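Local structure of beta-N-acetylglucosaminidase (3WO8) at residues Y104-V109 / E159-G164; S99-Y104 / G154-E159; P90-F95 / R141-D146; K214-T219 / E321-F326. The protein probably hydrolyses terminal non-reducing N-acetyl-D-hexosamine residues in N-acetyl-beta-D-hexosaminides, as a TIM-barrel member of glycosyl hydrolase family 3. All blocks are in the same frame, centred on the assembly; numbering follows the deposited sequence.

Interaction 1 (Y104-V109 / E159-G164)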
loop_
_atom_site.group_PDB
_atom_site.type_symbol
_atom_site.label_atom_id
_atom_site.label_comp_id
_atom_site.label_asym_id
_atom_site.label_seq_id
_atom_site.Cartn_x
_atom_site.Cartn_y
_atom_site.Cartn_z
ATOM N N TYR B 104 19.319 -4.922 3.141
ATOM C CA TYR B 104 18.875 -6.277 2.848
ATOM C C TYR B 104 17.405 -6.425 3.307
ATOM O O TYR B 104 16.548 -6.952 2.581
ATOM C CB TYR B 104 19.775 -7.330 3.543
ATOM C CG TYR B 104 19.218 -8.742 3.433
ATOM C CD1 TYR B 104 19.399 -9.492 2.273
ATOM C CD2 TYR B 104 18.460 -9.311 4.471
ATOM C CE1 TYR B 104 18.858 -10.772 2.142
ATOM C CE2 TYR B 104 17.900 -10.591 4.351
ATOM C CZ TYR B 104 18.106 -11.321 3.190
ATOM O OH TYR B 104 17.585 -12.601 3.059
ATOM N N ARG B 105 17.162 -5.957 4.530
ATOM C CA ARG B 105 15.879 -6.084 5.216
ATOM C C ARG B 105 14.775 -5.398 4.439
ATOM O O ARG B 105 13.739 -6.013 4.173
ATOM C CB ARG B 105 15.986 -5.452 6.613
ATOM C CG ARG B 105 15.434 -6.326 7.713
ATOM C CD ARG B 105 14.132 -5.849 8.339
ATOM N NE ARG B 105 14.330 -5.395 9.718
ATOM C CZ ARG B 105 13.370 -5.351 10.643
ATOM N NH1 ARG B 105 13.651 -4.904 11.848
ATOM N NH2 ARG B 105 12.118 -5.712 10.369
ATOM N N TYR B 106 15.012 -4.129 4.078
ATOM C CA TYR B 106 14.047 -3.339 3.310
ATOM C C TYR B 106 13.751 -4.017 1.972
ATOM O O TYR B 106 12.573 -4.317 1.648
ATOM C CB TYR B 106 14.568 -1.933 3.045
ATOM C CG TYR B 106 13.781 -1.233 1.964
ATOM C CD1 TYR B 106 12.488 -0.749 2.208
ATOM C CD2 TYR B 106 14.310 -1.077 0.698
ATOM C CE1 TYR B 106 11.740 -0.133 1.209
ATOM C CE2 TYR B 106 13.574 -0.473 -0.309
ATOM C CZ TYR B 106 12.291 -0.006 -0.070
ATOM O OH TYR B 106 11.602 0.596 -1.117
ATOM N N SER B 107 14.841 -4.277 1.233
ATOM C CA SER B 107 14.768 -4.899 -0.073
ATOM C C SER B 107 13.949 -6.140 -0.028
ATOM O O SER B 107 13.155 -6.372 -0.936
ATOM C CB SER B 107 16.150 -5.198 -0.608
ATOM O OG SER B 107 16.923 -4.012 -0.564
ATOM N N ARG B 108 14.091 -6.916 1.037
ATOM C CA ARG B 108 13.326 -8.149 1.175
ATOM C C ARG B 108 11.826 -7.876 1.379
ATOM O O ARG B 108 10.954 -8.523 0.720
ATOM C CB ARG B 108 13.869 -8.965 2.333
ATOM C CG ARG B 108 13.306 -10.384 2.448
ATOM C CD ARG B 108 13.709 -10.977 3.797
ATOM N NE ARG B 108 13.145 -12.306 4.056
ATOM C CZ ARG B 108 13.712 -13.254 4.823
ATOM N NH1 ARG B 108 13.094 -14.421 4.976
ATOM N NH2 ARG B 108 14.891 -13.065 5.433
ATOM N N VAL B 109 11.502 -6.928 2.263
ATOM C CA VAL B 109 10.084 -6.660 2.454
ATOM C C VAL B 109 9.520 -6.054 1.184
ATOM O O VAL B 109 8.385 -6.364 0.785
ATOM C CB VAL B 109 9.695 -5.795 3.703
ATOM C CG1 VAL B 109 10.744 -5.813 4.803
ATOM C CG2 VAL B 109 9.349 -4.374 3.340
ATOM N N GLU B 159 20.407 -9.132 -2.882
ATOM C CA GLU B 159 20.082 -10.334 -2.100
ATOM C C GLU B 159 18.671 -10.238 -1.537
ATOM O O GLU B 159 17.868 -11.172 -1.695
ATOM C CB GLU B 159 21.062 -10.517 -0.933
ATOM C CG GLU B 159 22.468 -10.975 -1.337
ATOM C CD GLU B 159 23.543 -10.701 -0.280
ATOM O OE1 GLU B 159 23.192 -10.416 0.894
ATOM O OE2 GLU B 159 24.746 -10.759 -0.636
ATOM N N GLY B 160 18.383 -9.095 -0.895
ATOM C CA GLY B 160 17.049 -8.818 -0.337
ATOM C C GLY B 160 15.930 -9.020 -1.351
ATOM O O GLY B 160 14.985 -9.791 -1.130
ATOM N N TYR B 161 16.056 -8.364 -2.497
ATOM C CA TYR B 161 15.016 -8.436 -3.498
ATOM C C TYR B 161 14.856 -9.864 -4.009
ATOM O O TYR B 161 13.757 -10.305 -4.328
ATOM C CB TYR B 161 15.331 -7.512 -4.677
ATOM C CG TYR B 161 15.124 -6.022 -4.459
ATOM C CD1 TYR B 161 13.849 -5.482 -4.305
ATOM C CD2 TYR B 161 16.209 -5.135 -4.448
ATOM C CE1 TYR B 161 13.666 -4.106 -4.113
ATOM C CE2 TYR B 161 16.031 -3.756 -4.243
ATOM C CZ TYR B 161 14.756 -3.247 -4.078
ATOM O OH TYR B 161 14.559 -1.891 -3.916
ATOM N N LEU B 162 15.946 -10.591 -4.147
ATOM C CA LEU B 162 15.803 -11.968 -4.650
ATOM C C LEU B 162 15.164 -12.851 -3.595
ATOM O O LEU B 162 14.342 -13.707 -3.927
ATOM C CB LEU B 162 17.133 -12.575 -5.063
ATOM C CG LEU B 162 17.776 -11.885 -6.255
ATOM C CD1 LEU B 162 19.275 -11.692 -6.027
ATOM C CD2 LEU B 162 17.479 -12.685 -7.528
ATOM N N GLU B 163 15.539 -12.641 -2.329
ATOM C CA GLU B 163 15.002 -13.452 -1.257
ATOM C C GLU B 163 13.496 -13.235 -1.310
ATOM O O GLU B 163 12.744 -14.187 -1.221
ATOM C CB GLU B 163 15.575 -13.035 0.114
ATOM C CG GLU B 163 15.941 -14.162 1.094
ATOM C CD GLU B 163 14.874 -15.253 1.237
ATOM O OE1 GLU B 163 13.977 -15.109 2.108
ATOM O OE2 GLU B 163 14.951 -16.267 0.489
ATOM N N GLY B 164 13.071 -11.976 -1.507
ATOM C CA GLY B 164 11.635 -11.606 -1.503
ATOM C C GLY B 164 10.826 -12.106 -2.693
ATOM O O GLY B 164 9.604 -12.313 -2.613
HETATM O O HOH W 1 12.004 -1.050 -3.498
#
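R108 and G160 bring their CA atoms to 4.1 Å where two helical segments run 32° from parallel, their axes 6.7 Å apart. Glycine permits this approach: a CB on G160 would clash with the Y104 carbonyl oxygen and with S107 CB. In its absence R108 CA reaches G160 O at 3.3 Å in a CA-H...O contact. S107 CB lies over the face of the Y161 ring, 3.9 Å from its centroid, while S107 OG turns back to T103 O of its own helix. The two helices, 100-117 and 147-164, are consecutive outer helices of the TIM barrel, each following its own strand. At the far end of the Y161 ring, a water in the ring plane lies 2.7 Å from Y161 OH and donates to Y106 OH at 2.9 Å. An alanine at Y161 would probably leave S107 CB facing a gap and the water with one tyrosine fewer to hold it. On the more exposed side Y104 OH sits tightly on E163 CG, at 3.0 Å. There the E163 carboxylate stands almost upright on the R108 guanidinium (planes 84° apart): E163 OE1 hovers over its face, 3.1 Å from R108 NH1, a salt bridge of charges alone.

Interaction 2 (S99-Y104 / G154-E159)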
loop_
_atom_site.group_PDB
_atom_site.type_symbol
_atom_site.label_atom_id
_atom_site.label_comp_id
_atom_site.label_asym_id
_atom_site.label_seq_id
_atom_site.Cartn_x
_atom_site.Cartn_y
_atom_site.Cartn_z
ATOM N N SER B 99 23.630 -0.001 8.728
ATOM C CA SER B 99 24.114 -1.321 8.461
ATOM C C SER B 99 23.522 -1.800 7.116
ATOM O O SER B 99 22.340 -1.597 6.827
ATOM C CB SER B 99 23.746 -2.274 9.601
ATOM O OG SER B 99 23.845 -3.621 9.159
ATOM N N PRO B 100 24.355 -2.420 6.279
ATOM C CA PRO B 100 23.917 -3.108 5.077
ATOM C C PRO B 100 22.824 -4.139 5.306
ATOM O O PRO B 100 22.036 -4.436 4.419
ATOM C CB PRO B 100 25.203 -3.797 4.606
ATOM C CG PRO B 100 26.289 -2.863 5.026
ATOM C CD PRO B 100 25.814 -2.203 6.288
ATOM N N ASP B 101 22.799 -4.692 6.505
ATOM C CA ASP B 101 21.762 -5.616 6.893
ATOM C C ASP B 101 20.370 -4.990 6.751
ATOM O O ASP B 101 19.445 -5.658 6.275
ATOM C CB ASP B 101 22.043 -6.144 8.308
ATOM C CG ASP B 101 23.205 -7.164 8.345
ATOM O OD1 ASP B 101 23.690 -7.607 7.279
ATOM O OD2 ASP B 101 23.634 -7.536 9.454
ATOM N N VAL B 102 20.226 -3.710 7.100
ATOM C CA VAL B 102 18.892 -3.077 7.055
ATOM C C VAL B 102 18.418 -2.900 5.589
ATOM O O VAL B 102 17.204 -2.971 5.278
ATOM C CB VAL B 102 18.794 -1.754 7.872
ATOM C CG1 VAL B 102 19.361 -1.911 9.269
ATOM C CG2 VAL B 102 19.510 -0.624 7.203
ATOM N N THR B 103 19.395 -2.689 4.707
ATOM C CA THR B 103 19.147 -2.533 3.301
ATOM C C THR B 103 18.627 -3.846 2.761
ATOM O O THR B 103 17.617 -3.879 2.031
ATOM C CB THR B 103 20.426 -2.088 2.570
ATOM O OG1 THR B 103 20.728 -0.712 2.906
ATOM C CG2 THR B 103 20.274 -2.256 1.063
ATOM N N TYR B 104 19.319 -4.922 3.141
ATOM C CA TYR B 104 18.875 -6.277 2.848
ATOM C C TYR B 104 17.405 -6.425 3.307
ATOM O O TYR B 104 16.548 -6.952 2.581
ATOM C CB TYR B 104 19.775 -7.330 3.543
ATOM C CG TYR B 104 19.218 -8.742 3.433
ATOM C CD1 TYR B 104 19.399 -9.492 2.273
ATOM C CD2 TYR B 104 18.460 -9.311 4.471
ATOM C CE1 TYR B 104 18.858 -10.772 2.142
ATOM C CE2 TYR B 104 17.900 -10.591 4.351
ATOM C CZ TYR B 104 18.106 -11.321 3.190
ATOM O OH TYR B 104 17.585 -12.601 3.059
ATOM N N GLY B 154 24.591 -2.384 -2.224
ATOM C CA GLY B 154 24.068 -2.891 -3.480
ATOM C C GLY B 154 23.826 -4.391 -3.513
ATOM O O GLY B 154 22.803 -4.893 -4.088
ATOM N N ALA B 155 24.771 -5.126 -2.927
ATOM C CA ALA B 155 24.694 -6.581 -3.000
ATOM C C ALA B 155 23.690 -7.027 -1.984
ATOM O O ALA B 155 22.810 -7.830 -2.298
ATOM C CB ALA B 155 26.040 -7.246 -2.767
ATOM N N ARG B 156 23.764 -6.451 -0.790
ATOM C CA ARG B 156 22.716 -6.730 0.219
ATOM C C ARG B 156 21.310 -6.480 -0.355
ATOM O O ARG B 156 20.391 -7.271 -0.142
ATOM C CB ARG B 156 22.924 -5.886 1.474
ATOM C CG ARG B 156 24.288 -6.072 2.135
ATOM C CD ARG B 156 24.331 -7.101 3.256
ATOM N NE ARG B 156 23.610 -8.347 2.972
ATOM C CZ ARG B 156 23.007 -9.088 3.919
ATOM N NH1 ARG B 156 23.036 -8.721 5.213
ATOM N NH2 ARG B 156 22.353 -10.195 3.582
ATOM N N ALA B 157 21.172 -5.405 -1.126
ATOM C CA ALA B 157 19.901 -5.048 -1.717
ATOM C C ALA B 157 19.465 -6.059 -2.738
ATOM O O ALA B 157 18.294 -6.477 -2.790
ATOM C CB ALA B 157 20.011 -3.694 -2.376
ATOM N N CYS B 158 20.410 -6.457 -3.579
ATOM C CA CYS B 158 20.068 -7.428 -4.592
ATOM C C CYS B 158 19.655 -8.737 -3.908
ATOM O O CYS B 158 18.644 -9.351 -4.285
ATOM C CB CYS B 158 21.219 -7.609 -5.565
ATOM S SG CYS B 158 21.505 -6.205 -6.682
ATOM N N GLU B 159 20.407 -9.132 -2.882
ATOM C CA GLU B 159 20.082 -10.334 -2.100
ATOM C C GLU B 159 18.671 -10.238 -1.537
ATOM O O GLU B 159 17.868 -11.172 -1.695
ATOM C CB GLU B 159 21.062 -10.517 -0.933
ATOM C CG GLU B 159 22.468 -10.975 -1.337
ATOM C CD GLU B 159 23.543 -10.701 -0.280
ATOM O OE1 GLU B 159 23.192 -10.416 0.894
ATOM O OE2 GLU B 159 24.746 -10.759 -0.636
#
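The guanidinium of R156 lies flat on the Y104 ring, with centres 4.5 Å apart and planes 17° from parallel. The stack is displaced: Y104 CB sits over the centre of the guanidinium, and R156 NH2 lies over the ring face, 3.3 Å from Y104 CD1. Around the guanidinium edge, in its plane, come E159 OE1 and D101 CG, so that one arginine joins two acids in a salt-bridge network across neighbouring TIM-barrel helices, whose segments here are 28° from parallel. E159 is gripped side-on, through a single oxygen: R156 NE reaches E159 OE1 at 3.0 Å on the syn side but tilted out of the carboxylate plane, and R156 NH2 reaches the same OE1 at 2.8 Å nearly in line with its C-O bond. These two bonds fix the rotation of the guanidinium over the tyrosine. The other oxygen, E159 OE2, pairs with R211. Across the helix gap R156 NH1 forms a salt bridge with D101 OD1, the carboxylate turned steeply to the guanidinium, though the modelled separation is implausibly short and its length is doubtful. A bend at chi2 (-94°) lays R156 CD 3.7 Å from P100 CB. Deeper in, T103 CG2 packs on A157 CB at 3.7 Å. At the start of helix 100-117 the N-cap S99 accepts D101 N on its OG, 3.0 Å away.

Interaction 3 (P90-F95 / R141-D146)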
loop_
_atom_site.group_PDB
_atom_site.type_symbol
_atom_site.label_atom_id
_atom_site.label_comp_id
_atom_site.label_asym_id
_atom_site.label_seq_id
_atom_site.Cartn_x
_atom_site.Cartn_y
_atom_site.Cartn_z
ATOM N N PRO B 90 13.274 6.014 3.477
ATOM C CA PRO B 90 13.870 7.306 3.277
ATOM C C PRO B 90 14.772 7.405 2.056
ATOM O O PRO B 90 15.123 8.523 1.701
ATOM C CB PRO B 90 14.644 7.546 4.559
ATOM C CG PRO B 90 14.919 6.181 5.087
ATOM C CD PRO B 90 13.761 5.334 4.675
ATOM N N GLY B 91 15.135 6.280 1.424
ATOM C CA GLY B 91 16.095 6.285 0.311
ATOM C C GLY B 91 17.572 5.843 0.566
ATOM O O GLY B 91 18.132 5.994 1.671
ATOM N N ASN B 92 18.203 5.331 -0.496
ATOM C CA ASN B 92 19.571 4.817 -0.488
ATOM C C ASN B 92 20.634 5.669 0.214
ATOM O O ASN B 92 21.544 5.133 0.804
ATOM C CB ASN B 92 20.036 4.564 -1.916
ATOM C CG ASN B 92 19.295 3.424 -2.592
ATOM O OD1 ASN B 92 18.413 2.820 -2.011
ATOM N ND2 ASN B 92 19.669 3.121 -3.842
ATOM N N LEU B 93 20.553 6.982 0.144
ATOM C CA LEU B 93 21.559 7.807 0.815
ATOM C C LEU B 93 21.420 7.656 2.333
ATOM O O LEU B 93 22.382 7.380 3.048
ATOM C CB LEU B 93 21.445 9.267 0.391
ATOM C CG LEU B 93 22.635 10.137 0.800
ATOM C CD1 LEU B 93 23.915 9.639 0.138
ATOM C CD2 LEU B 93 22.416 11.620 0.494
ATOM N N ALA B 94 20.207 7.792 2.818
ATOM C CA ALA B 94 19.920 7.465 4.211
ATOM C C ALA B 94 20.395 6.053 4.604
ATOM O O ALA B 94 21.036 5.866 5.613
ATOM C CB ALA B 94 18.427 7.621 4.483
ATOM N N PHE B 95 20.055 5.071 3.800
ATOM C CA PHE B 95 20.403 3.701 4.089
ATOM C C PHE B 95 21.912 3.463 4.059
ATOM O O PHE B 95 22.414 2.536 4.708
ATOM C CB PHE B 95 19.729 2.761 3.071
ATOM C CG PHE B 95 18.419 2.187 3.541
ATOM C CD1 PHE B 95 18.394 1.124 4.401
ATOM C CD2 PHE B 95 17.228 2.690 3.104
ATOM C CE1 PHE B 95 17.196 0.564 4.824
ATOM C CE2 PHE B 95 16.029 2.141 3.506
ATOM C CZ PHE B 95 16.012 1.080 4.373
ATOM N N ARG B 141 19.272 9.369 -4.307
ATOM C CA ARG B 141 19.077 8.058 -4.920
ATOM C C ARG B 141 20.289 7.125 -4.943
ATOM O O ARG B 141 20.203 6.004 -5.484
ATOM C CB ARG B 141 18.679 8.255 -6.377
ATOM C CG ARG B 141 17.281 8.754 -6.577
ATOM C CD ARG B 141 17.028 9.031 -8.037
ATOM N NE ARG B 141 17.119 7.807 -8.833
ATOM C CZ ARG B 141 17.226 7.781 -10.153
ATOM N NH1 ARG B 141 17.281 8.908 -10.838
ATOM N NH2 ARG B 141 17.293 6.625 -10.794
ATOM N N SER B 142 21.434 7.619 -4.472
ATOM C CA SER B 142 22.648 6.827 -4.434
ATOM C C SER B 142 22.878 6.421 -2.994
ATOM O O SER B 142 22.578 7.177 -2.082
ATOM C CB SER B 142 23.859 7.644 -4.918
ATOM O OG SER B 142 25.097 7.116 -4.426
ATOM N N TYR B 143 23.476 5.261 -2.795
ATOM C CA TYR B 143 23.905 4.876 -1.463
ATOM C C TYR B 143 24.898 5.855 -0.864
ATOM O O TYR B 143 24.899 6.032 0.342
ATOM C CB TYR B 143 24.495 3.477 -1.482
ATOM C CG TYR B 143 23.446 2.426 -1.668
ATOM C CD1 TYR B 143 22.489 2.210 -0.683
ATOM C CD2 TYR B 143 23.382 1.670 -2.837
ATOM C CE1 TYR B 143 21.517 1.243 -0.842
ATOM C CE2 TYR B 143 22.413 0.710 -3.016
ATOM C CZ TYR B 143 21.482 0.494 -2.010
ATOM O OH TYR B 143 20.501 -0.473 -2.149
ATOM N N GLY B 144 25.718 6.499 -1.691
ATOM C CA GLY B 144 26.657 7.497 -1.186
ATOM C C GLY B 144 27.858 7.664 -2.091
ATOM O O GLY B 144 27.815 7.246 -3.255
ATOM N N SER B 145 28.932 8.263 -1.567
ATOM C CA SER B 145 30.130 8.535 -2.396
ATOM C C SER B 145 31.239 7.474 -2.289
ATOM O O SER B 145 31.881 7.159 -3.288
ATOM C CB SER B 145 30.682 9.945 -2.161
ATOM O OG SER B 145 30.845 10.214 -0.789
ATOM N N ASP B 146 31.448 6.894 -1.115
ATOM C CA ASP B 146 32.467 5.854 -0.969
ATOM C C ASP B 146 31.994 4.589 -1.669
ATOM O O ASP B 146 31.022 3.995 -1.244
ATOM C CB ASP B 146 32.741 5.580 0.517
ATOM C CG ASP B 146 33.682 4.404 0.745
ATOM O OD1 ASP B 146 34.228 3.840 -0.228
ATOM O OD2 ASP B 146 33.886 4.039 1.918
#
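S142 OG accepts the backbone N of G144 at 2.9 Å and is also bonded to D128 O, and the ST turn so fixed presents S142 O and G144 CA to L93. L93 CB comes to 3.4 Å from S142 O, and L93 CD1 rests 3.7 Å from G144 CA. At its backbone angles G144 would jam any CB against the preceding carbonyl oxygen, so the turn calls for glycine. The flat groups meet face to face: the N92 amide stacks on the Y143 ring, planes 6° apart, its CG 3.6 Å above the ring and displaced toward the rim. N92 CG stands anti to the carbonyl carbon (chi1 -68°), which puts CG over the ring. Both segments belong to strand-to-helix connections of the TIM barrel: helix 92-96 lies between strand 70-72 and helix 100-117, and the 141-146 loop leads into helix 147-164, whose N-cap is D146. From the stack N92 ND2 sends a weak bond to R141 O at 3.4 Å, while the R141 guanidinium pairs with E76. The second subunit packs against the helix side, with its R441 on L93 and its V339 on F95. Y143 CA makes a nearly straight CA-H...O contact with N92 O, 3.3 Å away with 166° at the hydrogen.

Interaction 4 (K214-T219 / E321-F326)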
loop_
_atom_site.group_PDB
_atom_site.type_symbol
_atom_site.label_atom_id
_atom_site.label_comp_id
_atom_site.label_asym_id
_atom_site.label_seq_id
_atom_site.Cartn_x
_atom_site.Cartn_y
_atom_site.Cartn_z
ATOM N N LYS B 214 21.924 -14.047 -10.630
ATOM C CA LYS B 214 20.470 -13.938 -10.920
ATOM C C LYS B 214 19.941 -12.493 -11.099
ATOM O O LYS B 214 18.799 -12.273 -11.490
ATOM C CB LYS B 214 19.658 -14.717 -9.884
ATOM C CG LYS B 214 19.787 -16.220 -10.069
ATOM C CD LYS B 214 18.895 -17.050 -9.154
ATOM C CE LYS B 214 17.499 -17.220 -9.732
ATOM N NZ LYS B 214 16.704 -18.285 -9.048
ATOM N N VAL B 215 20.809 -11.530 -10.856
ATOM C CA VAL B 215 20.620 -10.124 -11.221
ATOM C C VAL B 215 20.481 -9.761 -12.733
ATOM O O VAL B 215 20.971 -10.476 -13.621
ATOM C CB VAL B 215 21.841 -9.369 -10.657
ATOM C CG1 VAL B 215 21.981 -7.981 -11.230
ATOM C CG2 VAL B 215 21.776 -9.336 -9.130
ATOM N N THR B 216 19.827 -8.623 -13.012
ATOM C CA THR B 216 19.947 -7.958 -14.317
ATOM C C THR B 216 20.656 -6.606 -14.229
ATOM O O THR B 216 20.782 -6.020 -13.151
ATOM C CB THR B 216 18.613 -7.695 -15.007
ATOM O OG1 THR B 216 18.092 -6.451 -14.556
ATOM C CG2 THR B 216 17.629 -8.786 -14.740
ATOM N N VAL B 217 21.115 -6.129 -15.390
ATOM C CA VAL B 217 21.902 -4.892 -15.504
ATOM C C VAL B 217 21.317 -3.906 -16.518
ATOM O O VAL B 217 21.012 -4.265 -17.658
ATOM C CB VAL B 217 23.342 -5.174 -15.943
ATOM C CG1 VAL B 217 24.131 -3.887 -16.002
ATOM C CG2 VAL B 217 24.015 -6.120 -14.969
ATOM N N MET B 218 21.158 -2.662 -16.097
ATOM C CA MET B 218 20.693 -1.652 -17.009
ATOM C C MET B 218 21.868 -0.759 -17.368
ATOM O O MET B 218 22.728 -0.375 -16.561
ATOM C CB MET B 218 19.542 -0.834 -16.428
ATOM C CG MET B 218 19.041 0.301 -17.314
ATOM S SD MET B 218 17.807 1.389 -16.545
ATOM C CE MET B 218 16.359 0.389 -16.844
ATOM N N THR B 219 21.837 -0.396 -18.614
ATOM C CA THR B 219 22.908 0.289 -19.249
ATOM C C THR B 219 22.763 1.810 -19.044
ATOM O O THR B 219 21.644 2.328 -18.896
ATOM C CB THR B 219 22.823 -0.162 -20.706
ATOM O OG1 THR B 219 24.124 -0.423 -21.195
ATOM C CG2 THR B 219 22.072 0.833 -21.531
ATOM N N GLU B 321 14.872 -16.044 -21.842
ATOM C CA GLU B 321 14.047 -17.190 -21.437
ATOM C C GLU B 321 14.544 -17.890 -20.166
ATOM O O GLU B 321 13.755 -18.499 -19.434
ATOM C CB GLU B 321 13.921 -18.176 -22.574
ATOM C CG GLU B 321 13.071 -17.620 -23.707
ATOM C CD GLU B 321 13.095 -18.499 -24.937
ATOM O OE1 GLU B 321 14.139 -19.141 -25.156
ATOM O OE2 GLU B 321 12.076 -18.547 -25.666
ATOM N N LYS B 322 15.843 -17.770 -19.930
ATOM C CA LYS B 322 16.485 -18.270 -18.749
ATOM C C LYS B 322 15.946 -17.523 -17.532
ATOM O O LYS B 322 15.575 -18.107 -16.520
ATOM C CB LYS B 322 18.011 -18.060 -18.859
ATOM C CG LYS B 322 18.817 -18.812 -17.800
ATOM C CD LYS B 322 20.319 -18.815 -18.100
ATOM C CE LYS B 322 21.120 -17.775 -17.306
ATOM N NZ LYS B 322 22.028 -18.380 -16.293
ATOM N N TYR B 323 15.928 -16.203 -17.641
ATOM C CA TYR B 323 15.505 -15.364 -16.544
ATOM C C TYR B 323 14.025 -15.579 -16.274
ATOM O O TYR B 323 13.600 -15.773 -15.145
ATOM C CB TYR B 323 15.797 -13.934 -16.890
ATOM C CG TYR B 323 17.168 -13.548 -16.467
ATOM C CD1 TYR B 323 18.282 -14.013 -17.113
ATOM C CD2 TYR B 323 17.352 -12.703 -15.400
ATOM C CE1 TYR B 323 19.557 -13.629 -16.717
ATOM C CE2 TYR B 323 18.614 -12.322 -14.994
ATOM C CZ TYR B 323 19.713 -12.798 -15.652
ATOM O OH TYR B 323 20.940 -12.388 -15.194
ATOM N N LEU B 324 13.273 -15.579 -17.354
ATOM C CA LEU B 324 11.886 -15.866 -17.324
ATOM C C LEU B 324 11.621 -17.196 -16.637
ATOM O O LEU B 324 10.698 -17.309 -15.812
ATOM C CB LEU B 324 11.367 -15.899 -18.753
ATOM C CG LEU B 324 10.001 -15.287 -18.992
ATOM C CD1 LEU B 324 9.854 -13.925 -18.355
ATOM C CD2 LEU B 324 9.757 -15.197 -20.490
ATOM N N ALA B 325 12.425 -18.205 -16.963
ATOM C CA ALA B 325 12.239 -19.538 -16.384
ATOM C C ALA B 325 12.523 -19.614 -14.887
ATOM O O ALA B 325 12.021 -20.510 -14.242
ATOM C CB ALA B 325 13.069 -20.569 -17.111
ATOM N N PHE B 326 13.307 -18.701 -14.320
ATOM C CA PHE B 326 13.412 -18.643 -12.857
ATOM C C PHE B 326 12.657 -17.491 -12.176
ATOM O O PHE B 326 12.685 -17.372 -10.974
ATOM C CB PHE B 326 14.876 -18.728 -12.364
ATOM C CG PHE B 326 15.765 -17.593 -12.785
ATOM C CD1 PHE B 326 15.475 -16.281 -12.462
ATOM C CD2 PHE B 326 16.949 -17.861 -13.454
ATOM C CE1 PHE B 326 16.332 -15.256 -12.845
ATOM C CE2 PHE B 326 17.804 -16.843 -13.840
ATOM C CZ PHE B 326 17.499 -15.533 -13.531
#
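The entry to strand 216-219, a strand of the parallel barrel, is met by the last turns of helix 310-326, where Y323 and F326 reach K214, V215 and T216. Y323 OH donates to V215 O, which lies at the ring edge, near its plane; the modelled 2.5 Å between Y323 OH and V215 O is very short and doubtful as a length. The same hydroxyl has a weak bond with L252 N. Beside it T216 CG2 touches Y323 CE2 at 3.7 Å, and K214 O lies 3.5 Å from that same CE2. In TIM-barrel terms, the contact joins the N-terminal end of the sixth strand to a helix that follows the eighth, away from the C-terminal ends of the strands, where such barrels carry their active sites. The T216 backbone is bonded to P168 and I170 of the neighbouring strand 167-173, and its side chain lies against L252, just ahead of strand 253-257. F326 is sandwiched. K214 CE lies over one face, 3.6 Å from the ring centroid of F326, brought there by a bend at chi3 (85°), while K214 NZ makes an off-centre cation-pi contact at 4.5 Å from that centroid. Y323 O covers the opposite face. F326 CZ also lies over one face of the Y323 ring. An alanine at F326 would probably leave the K214 side chain without its aromatic seat and open a gap over one face of the Y323 ring.

How the interactions relate
Interactions 1 and 2 are successive levels of one helix pair, 100-117 with 147-164; their centres lie 7 Å apart, Y104 and E159 belong to both, and S107 CB meets A157 O at 3.3 Å. Interaction 3, centred 12 Å from interaction 2, continues the packing into the preceding connections: Y143 touches T103 and A157, and F95 reaches T103 and V102. Segments of interactions 1, 2 and 3 also touch the second subunit, in an enzyme whose dimer architecture is associated with its active site. Interaction 4, centred 25 Å from interaction 3 without touching it, is 17 Å from interaction 1; there L162 CD2 meets K214 CB, connecting helix 147-164 to the residues leading into strand 216-219.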